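Local coordinates for protein putative alcohol dehydrogenase (PDB 4J6F) that is probably a zinc-binding alcohol dehydrogenase of the medium-chain dehydrogenase/reductase superfamily, thought to oxidise alcohols with a nicotinamide cofactor, at residues A[34-39]-A[52-57]. Sequence-based numbering, arbitrary orientation.
Sequences MTAVLL and RDVPVP
Met34 and Val54 pair through their backbones in both directions, an antiparallel hydrogen-bonded pair: Met34 N donates a hydrogen bond to Val54 O (2.8 Å), and Val54 N donates one to Met34 O (2.9 Å). The pairing is confined to this one bridge, because the chain turns a corner at Arg52 and strand 53-55 runs nearly at right angles (93°) to strand 34-39. Strand 33-39 is the middle strand of a small antiparallel sheet, between 48-51 and 53-55, probably in the N-terminal catalytic domain of the medium-chain dehydrogenase fold. The apolar contacts centre on Met34, a selenomethionine. Its CG sits flanked by both backbone neighbours (chi1 57°), and from there the extended, unbranched chain runs past Val56, whose CG2 lies 3.6 Å from Met34 CB, and carries CE to 3.5 Å from Pro57 CD, where the compact apolar proline ring, met crosswise, suits a methyl. Tyr165 also borders Met34 and Val56. Branched Val54 spreads its two methyls along the neighbouring strand: CG2 meets Ala36 CB at 4.2 Å, and CG1 has a looser contact with Leu38 CD2. Thr35 OG1 and Arg52 CG lie alongside at 3.8 Å, the arginine packing by its aliphatic part at an exposed position that suits its charge.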
loop_
_atom_site.group_PDB
_atom_site.type_symbol
_atom_site.label_atom_id
_atom_site.label_comp_id
_atom_site.label_asym_id
_atom_site.label_seq_id
_atom_site.Cartn_x
_atom_site.Cartn_y
_atom_site.Cartn_z
HETATM N N MSE A 34 -17.828 23.489 -35.643
HETATM C CA MSE A 34 -18.626 22.390 -35.097
HETATM C C MSE A 34 -19.282 22.756 -33.787
HETATM O O MSE A 34 -19.013 23.812 -33.188
HETATM C CB MSE A 34 -17.734 21.167 -34.882
HETATM C CG MSE A 34 -16.564 21.514 -33.962
HETATM SE SE MSE A 34 -15.639 19.886 -33.350
HETATM C CE MSE A 34 -14.166 20.634 -32.276
ATOM N N THR A 35 -20.155 21.855 -33.348
ATOM C CA THR A 35 -20.824 21.936 -32.065
ATOM C C THR A 35 -19.992 21.189 -31.028
ATOM O O THR A 35 -19.429 20.128 -31.321
ATOM C CB THR A 35 -22.220 21.305 -32.183
ATOM O OG1 THR A 35 -23.030 22.131 -33.024
ATOM C CG2 THR A 35 -22.885 21.187 -30.852
ATOM N N ALA A 36 -19.885 21.754 -29.829
ATOM C CA ALA A 36 -19.153 21.113 -28.738
ATOM C C ALA A 36 -19.580 21.694 -27.416
ATOM O O ALA A 36 -20.000 22.856 -27.346
ATOM C CB ALA A 36 -17.647 21.279 -28.903
ATOM N N VAL A 37 -19.473 20.880 -26.370
ATOM C CA VAL A 37 -19.703 21.353 -25.019
ATOM C C VAL A 37 -18.352 21.738 -24.452
ATOM O O VAL A 37 -17.450 20.908 -24.369
ATOM C CB VAL A 37 -20.410 20.300 -24.156
ATOM C CG1 VAL A 37 -20.363 20.696 -22.689
ATOM C CG2 VAL A 37 -21.846 20.112 -24.634
ATOM N N LEU A 38 -18.229 23.014 -24.096
ATOM C CA LEU A 38 -16.978 23.605 -23.629
ATOM C C LEU A 38 -16.957 23.781 -22.120
ATOM O O LEU A 38 -17.910 24.316 -21.534
ATOM C CB LEU A 38 -16.763 24.979 -24.274
ATOM C CG LEU A 38 -16.583 25.093 -25.796
ATOM C CD1 LEU A 38 -16.422 26.552 -26.189
ATOM C CD2 LEU A 38 -15.385 24.274 -26.272
ATOM N N LEU A 39 -15.866 23.329 -21.500
ATOM C CA LEU A 39 -15.573 23.651 -20.114
ATOM C C LEU A 39 -14.760 24.947 -20.075
ATOM O O LEU A 39 -13.685 25.021 -20.662
ATOM C CB LEU A 39 -14.797 22.517 -19.468
ATOM C CG LEU A 39 -14.310 22.767 -18.044
ATOM C CD1 LEU A 39 -15.493 22.764 -17.096
ATOM C CD2 LEU A 39 -13.300 21.708 -17.633
ATOM N N ARG A 52 -21.880 26.473 -30.751
ATOM C CA ARG A 52 -22.267 26.096 -32.107
ATOM C C ARG A 52 -21.248 26.421 -33.194
ATOM O O ARG A 52 -21.393 25.953 -34.325
ATOM C CB ARG A 52 -23.665 26.609 -32.455
ATOM C CG ARG A 52 -24.718 25.516 -32.364
ATOM C CD ARG A 52 -26.133 26.060 -32.433
ATOM N NE ARG A 52 -26.858 25.712 -31.213
ATOM C CZ ARG A 52 -28.055 26.181 -30.865
ATOM N NH1 ARG A 52 -28.704 27.028 -31.662
ATOM N NH2 ARG A 52 -28.606 25.797 -29.714
ATOM N N ASP A 53 -20.214 27.190 -32.866
ATOM C CA ASP A 53 -19.162 27.448 -33.857
ATOM C C ASP A 53 -17.739 27.411 -33.301
ATOM O O ASP A 53 -17.019 28.412 -33.271
ATOM C CB ASP A 53 -19.436 28.732 -34.657
ATOM C CG ASP A 53 -19.841 29.881 -33.779
ATOM O OD1 ASP A 53 -19.013 30.316 -32.953
ATOM O OD2 ASP A 53 -20.993 30.345 -33.912
ATOM N N VAL A 54 -17.319 26.203 -32.949
ATOM C CA VAL A 54 -16.001 25.908 -32.409
ATOM C C VAL A 54 -15.119 25.382 -33.530
ATOM O O VAL A 54 -15.558 24.552 -34.310
ATOM C CB VAL A 54 -16.120 24.808 -31.342
ATOM C CG1 VAL A 54 -14.799 24.580 -30.635
ATOM C CG2 VAL A 54 -17.216 25.148 -30.354
ATOM N N PRO A 55 -13.887 25.864 -33.643
ATOM C CA PRO A 55 -13.070 25.407 -34.772
ATOM C C PRO A 55 -12.926 23.886 -34.780
ATOM O O PRO A 55 -12.676 23.286 -33.730
ATOM C CB PRO A 55 -11.704 26.076 -34.529
ATOM C CG PRO A 55 -11.968 27.201 -33.590
ATOM C CD PRO A 55 -13.140 26.775 -32.750
ATOM N N VAL A 56 -13.122 23.277 -35.951
ATOM C CA VAL A 56 -12.870 21.854 -36.138
ATOM C C VAL A 56 -11.360 21.717 -36.194
ATOM O O VAL A 56 -10.711 22.437 -36.946
ATOM C CB VAL A 56 -13.509 21.320 -37.442
ATOM C CG1 VAL A 56 -12.963 19.940 -37.808
ATOM C CG2 VAL A 56 -15.025 21.274 -37.312
ATOM N N PRO A 57 -10.787 20.818 -35.376
ATOM C CA PRO A 57 -9.322 20.728 -35.382
ATOM C C PRO A 57 -8.807 20.116 -36.677
ATOM O O PRO A 57 -9.539 19.393 -37.356
ATOM C CB PRO A 57 -9.008 19.836 -34.179
ATOM C CG PRO A 57 -10.263 19.079 -33.914
ATOM C CD PRO A 57 -11.408 19.924 -34.382
#